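Local coordinates for hypothetical protein PA1835 (Pseudomonas aeruginosa, PDB 1YOC) that is of unknown function but has a hotdog fold related to the PaaI-type thioesterases, so it may act on acyl thioesters, at residues M93-L98 with P134-E139. Numbering follows the deposited sequence.
Sequences MTVEYL and PVFRAE. With GOL (glycerol), chain C.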
ATOM      1  N   MET B  93      -1.061   4.837   8.947  1.00 10.59           N
ATOM      2  CA  MET B  93      -2.276   4.360   8.281  1.00 10.48           C
ATOM      3  C   MET B  93      -2.652   3.006   8.857  1.00 10.26           C
ATOM      4  O   MET B  93      -1.775   2.175   9.127  1.00 10.40           O
ATOM      5  CB  MET B  93      -2.082   4.209   6.759  1.00 10.77           C
ATOM      6  CG  MET B  93      -3.289   3.491   6.090  1.00 10.79           C
ATOM      7  SD  MET B  93      -3.108   3.340   4.285  1.00 11.95           S
ATOM      8  CE  MET B  93      -1.755   2.149   4.187  1.00 11.79           C
ATOM      9  N   THR B  94      -3.931   2.825   9.136  1.00  9.29           N
ATOM     10  CA  THR B  94      -4.413   1.516   9.576  1.00 10.25           C
ATOM     11  C   THR B  94      -5.502   1.119   8.603  1.00  9.27           C
ATOM     12  O   THR B  94      -6.389   1.909   8.284  1.00 10.73           O
ATOM     13  CB  THR B  94      -4.984   1.506  11.025  1.00  9.85           C
ATOM     14  OG1 THR B  94      -3.900   1.766  11.932  1.00 13.96           O
ATOM     15  CG2 THR B  94      -5.596   0.090  11.366  1.00 11.69           C
ATOM     16  N   VAL B  95      -5.438  -0.110   8.115  1.00 10.60           N
ATOM     17  CA  VAL B  95      -6.455  -0.590   7.188  1.00  9.62           C
ATOM     18  C   VAL B  95      -7.005  -1.970   7.664  1.00 10.43           C
ATOM     19  O   VAL B  95      -6.342  -2.707   8.408  1.00  9.35           O
ATOM     20  CB  VAL B  95      -5.891  -0.801   5.751  1.00  9.59           C
ATOM     21  CG1 VAL B  95      -5.223   0.485   5.248  1.00  9.55           C
ATOM     22  CG2 VAL B  95      -4.815  -1.967   5.749  1.00 11.25           C
ATOM     23  N   GLU B  96      -8.228  -2.285   7.226  1.00  9.96           N
ATOM     24  CA  GLU B  96      -8.843  -3.599   7.476  1.00 12.64           C
ATOM     25  C   GLU B  96      -9.414  -4.107   6.160  1.00 12.14           C
ATOM     26  O   GLU B  96     -10.049  -3.351   5.387  1.00 11.40           O
ATOM     27  CB  GLU B  96      -9.968  -3.499   8.522  1.00 14.70           C
ATOM     28  CG  GLU B  96      -9.358  -3.342   9.940  1.00 22.31           C
ATOM     29  CD  GLU B  96     -10.431  -3.170  10.984  1.00 25.30           C
ATOM     30  OE1 GLU B  96     -10.906  -2.042  11.177  1.00 28.07           O
ATOM     31  OE2 GLU B  96     -10.812  -4.185  11.581  1.00 30.21           O
ATOM     32  N   TYR B  97      -9.178  -5.385   5.900  1.00 12.26           N
ATOM     33  CA  TYR B  97      -9.628  -6.004   4.670  1.00 12.63           C
ATOM     34  C   TYR B  97     -10.944  -6.687   4.961  1.00 13.80           C
ATOM     35  O   TYR B  97     -10.987  -7.704   5.650  1.00 14.53           O
ATOM     36  CB  TYR B  97      -8.561  -6.991   4.193  1.00 12.15           C
ATOM     37  CG  TYR B  97      -7.230  -6.285   4.027  1.00 12.25           C
ATOM     38  CD1 TYR B  97      -7.107  -5.202   3.146  1.00 13.21           C
ATOM     39  CD2 TYR B  97      -6.083  -6.704   4.736  1.00 10.41           C
ATOM     40  CE1 TYR B  97      -5.867  -4.543   2.961  1.00 10.99           C
ATOM     41  CE2 TYR B  97      -4.840  -6.042   4.551  1.00 12.00           C
ATOM     42  CZ  TYR B  97      -4.750  -4.980   3.664  1.00 11.83           C
ATOM     43  OH  TYR B  97      -3.538  -4.338   3.457  1.00 13.82           O
ATOM     44  N   LEU B  98     -12.023  -6.117   4.436  1.00 12.92           N
ATOM     45  CA  LEU B  98     -13.350  -6.644   4.745  1.00 14.45           C
ATOM     46  C   LEU B  98     -13.881  -7.773   3.875  1.00 14.85           C
ATOM     47  O   LEU B  98     -14.628  -8.637   4.370  1.00 16.07           O
ATOM     48  CB  LEU B  98     -14.386  -5.510   4.698  1.00 14.20           C
ATOM     49  CG  LEU B  98     -13.972  -4.216   5.442  1.00 15.03           C
ATOM     50  CD1 LEU B  98     -15.152  -3.264   5.408  1.00 15.65           C
ATOM     51  CD2 LEU B  98     -13.528  -4.516   6.881  1.00 16.28           C
ATOM     52  N   PRO B 134     -19.015  -2.465   0.676  1.00 16.11           N
ATOM     53  CA  PRO B 134     -17.717  -2.171   1.297  1.00 13.73           C
ATOM     54  C   PRO B 134     -16.807  -3.393   1.340  1.00 14.43           C
ATOM     55  O   PRO B 134     -17.219  -4.485   1.742  1.00 15.29           O
ATOM     56  CB  PRO B 134     -18.107  -1.658   2.679  1.00 16.36           C
ATOM     57  CG  PRO B 134     -19.366  -2.411   2.975  1.00 16.54           C
ATOM     58  CD  PRO B 134     -20.099  -2.486   1.674  1.00 15.66           C
ATOM     59  N   VAL B 135     -15.564  -3.210   0.903  1.00 12.02           N
ATOM     60  CA  VAL B 135     -14.617  -4.305   0.857  1.00  9.70           C
ATOM     61  C   VAL B 135     -13.315  -3.966   1.606  1.00 11.42           C
ATOM     62  O   VAL B 135     -12.493  -4.847   1.846  1.00  9.81           O
ATOM     63  CB  VAL B 135     -14.224  -4.650  -0.609  1.00 11.27           C
ATOM     64  CG1 VAL B 135     -15.452  -5.037  -1.439  1.00 12.87           C
ATOM     65  CG2 VAL B 135     -13.460  -3.477  -1.254  1.00 12.29           C
ATOM     66  N   PHE B 136     -13.171  -2.712   2.020  1.00 11.04           N
ATOM     67  CA  PHE B 136     -11.920  -2.230   2.625  1.00 12.02           C
ATOM     68  C   PHE B 136     -12.145  -0.916   3.354  1.00 11.75           C
ATOM     69  O   PHE B 136     -12.948  -0.082   2.904  1.00 10.81           O
ATOM     70  CB  PHE B 136     -10.929  -2.014   1.483  1.00 11.76           C
ATOM     71  CG  PHE B 136      -9.691  -1.203   1.842  1.00 10.94           C
ATOM     72  CD1 PHE B 136      -8.507  -1.835   2.233  1.00 10.64           C
ATOM     73  CD2 PHE B 136      -9.692   0.187   1.672  1.00 10.16           C
ATOM     74  CE1 PHE B 136      -7.313  -1.085   2.435  1.00 12.13           C
ATOM     75  CE2 PHE B 136      -8.515   0.948   1.876  1.00 13.81           C
ATOM     76  CZ  PHE B 136      -7.322   0.291   2.253  1.00 11.79           C
ATOM     77  N   ARG B 137     -11.426  -0.734   4.468  1.00 10.88           N
ATOM     78  CA  ARG B 137     -11.496   0.536   5.226  1.00 13.69           C
ATOM     79  C   ARG B 137     -10.078   0.938   5.613  1.00 14.10           C
ATOM     80  O   ARG B 137      -9.246   0.082   5.891  1.00 13.87           O
ATOM     81  CB  ARG B 137     -12.232   0.404   6.571  1.00 15.81           C
ATOM     82  CG  ARG B 137     -13.698   0.104   6.576  1.00 23.06           C
ATOM     83  CD  ARG B 137     -14.238   0.284   8.050  1.00 21.73           C
ATOM     84  NE  ARG B 137     -13.664  -0.685   8.986  1.00 23.00           N
ATOM     85  CZ  ARG B 137     -14.206  -1.872   9.273  1.00 24.40           C
ATOM     86  NH1 ARG B 137     -15.353  -2.253   8.721  1.00 23.74           N
ATOM     87  NH2 ARG B 137     -13.575  -2.721  10.072  1.00 26.50           N
ATOM     88  N   ALA B 138      -9.831   2.245   5.654  1.00 13.05           N
ATOM     89  CA  ALA B 138      -8.545   2.756   6.103  1.00 12.33           C
ATOM     90  C   ALA B 138      -8.766   4.051   6.889  1.00 11.48           C
ATOM     91  O   ALA B 138      -9.805   4.731   6.747  1.00 10.89           O
ATOM     92  CB  ALA B 138      -7.646   3.059   4.930  1.00 12.32           C
ATOM     93  N   GLU B 139      -7.786   4.361   7.731  1.00 10.40           N
ATOM     94  CA  GLU B 139      -7.743   5.635   8.444  1.00  9.96           C
ATOM     95  C   GLU B 139      -6.288   6.072   8.234  1.00 10.17           C
ATOM     96  O   GLU B 139      -5.387   5.332   8.561  1.00 10.17           O
ATOM     97  CB  GLU B 139      -8.060   5.437   9.924  1.00 12.39           C
ATOM     98  CG  GLU B 139      -9.569   5.405  10.191  1.00 15.45           C
ATOM     99  CD  GLU B 139      -9.896   5.037  11.642  1.00 18.29           C
ATOM    100  OE1 GLU B 139      -8.968   5.048  12.494  1.00 19.12           O
ATOM    101  OE2 GLU B 139     -11.078   4.750  11.905  1.00 21.83           O
TER
HETATM  102  C1  GOL C3003     -10.233   1.695  10.040  1.00 36.77           C
HETATM  103  O1  GOL C3003     -11.501   1.055  10.206  1.00 34.15           O
HETATM  104  C2  GOL C3003      -9.087   0.821  10.580  1.00 36.33           C
HETATM  105  O2  GOL C3003      -9.553   0.589   9.248  1.00 37.14           O
HETATM  106  C3  GOL C3003      -8.962   0.258  12.006  1.00 37.82           C
HETATM  107  O3  GOL C3003      -8.632   1.274  12.968  1.00 38.04           O
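Glu96 and Arg137 face each other as a hydrogen-bonded antiparallel pair, and their side chains meet in a salt bridge. Arg137 NH2 lies 3.0 Å from Glu96 OE1, with a nearly straight N-H...O angle of 177°. The oxygen lies in the guanidinium plane but is met from above the carboxylate plane; the two planes are turned 74° apart. A bend at chi3 (-65°) swings Arg137 NE to a glycerol, probably from the crystallisation liquor, and NE donates a hydrogen bond to glycerol O1 at 3.0 Å. Leu98 crosses Arg137 at about a right angle and lays CD2 over one face of the guanidinium, 3.4 Å from NH1.

The contact's other face is apolar. Phe136 runs alongside Tyr97, and Tyr97 CD1 comes to the edge of the Phe136 ring, 3.8 Å from Phe136 CD1. The same ring carries CE1 to within 3.6 Å of Val95 CB, and Val95 CG1 rests on Ala138 CB. Helix 63-81 packs here, Cys67 touching Val95 and Ala70 Phe136. Strand 86-97 also pairs with a strand of the second subunit, where the two Thr94 hydroxyls hydrogen-bond. A long helix against an antiparallel sheet continuous through the dimer is the hallmark of the hotdog fold.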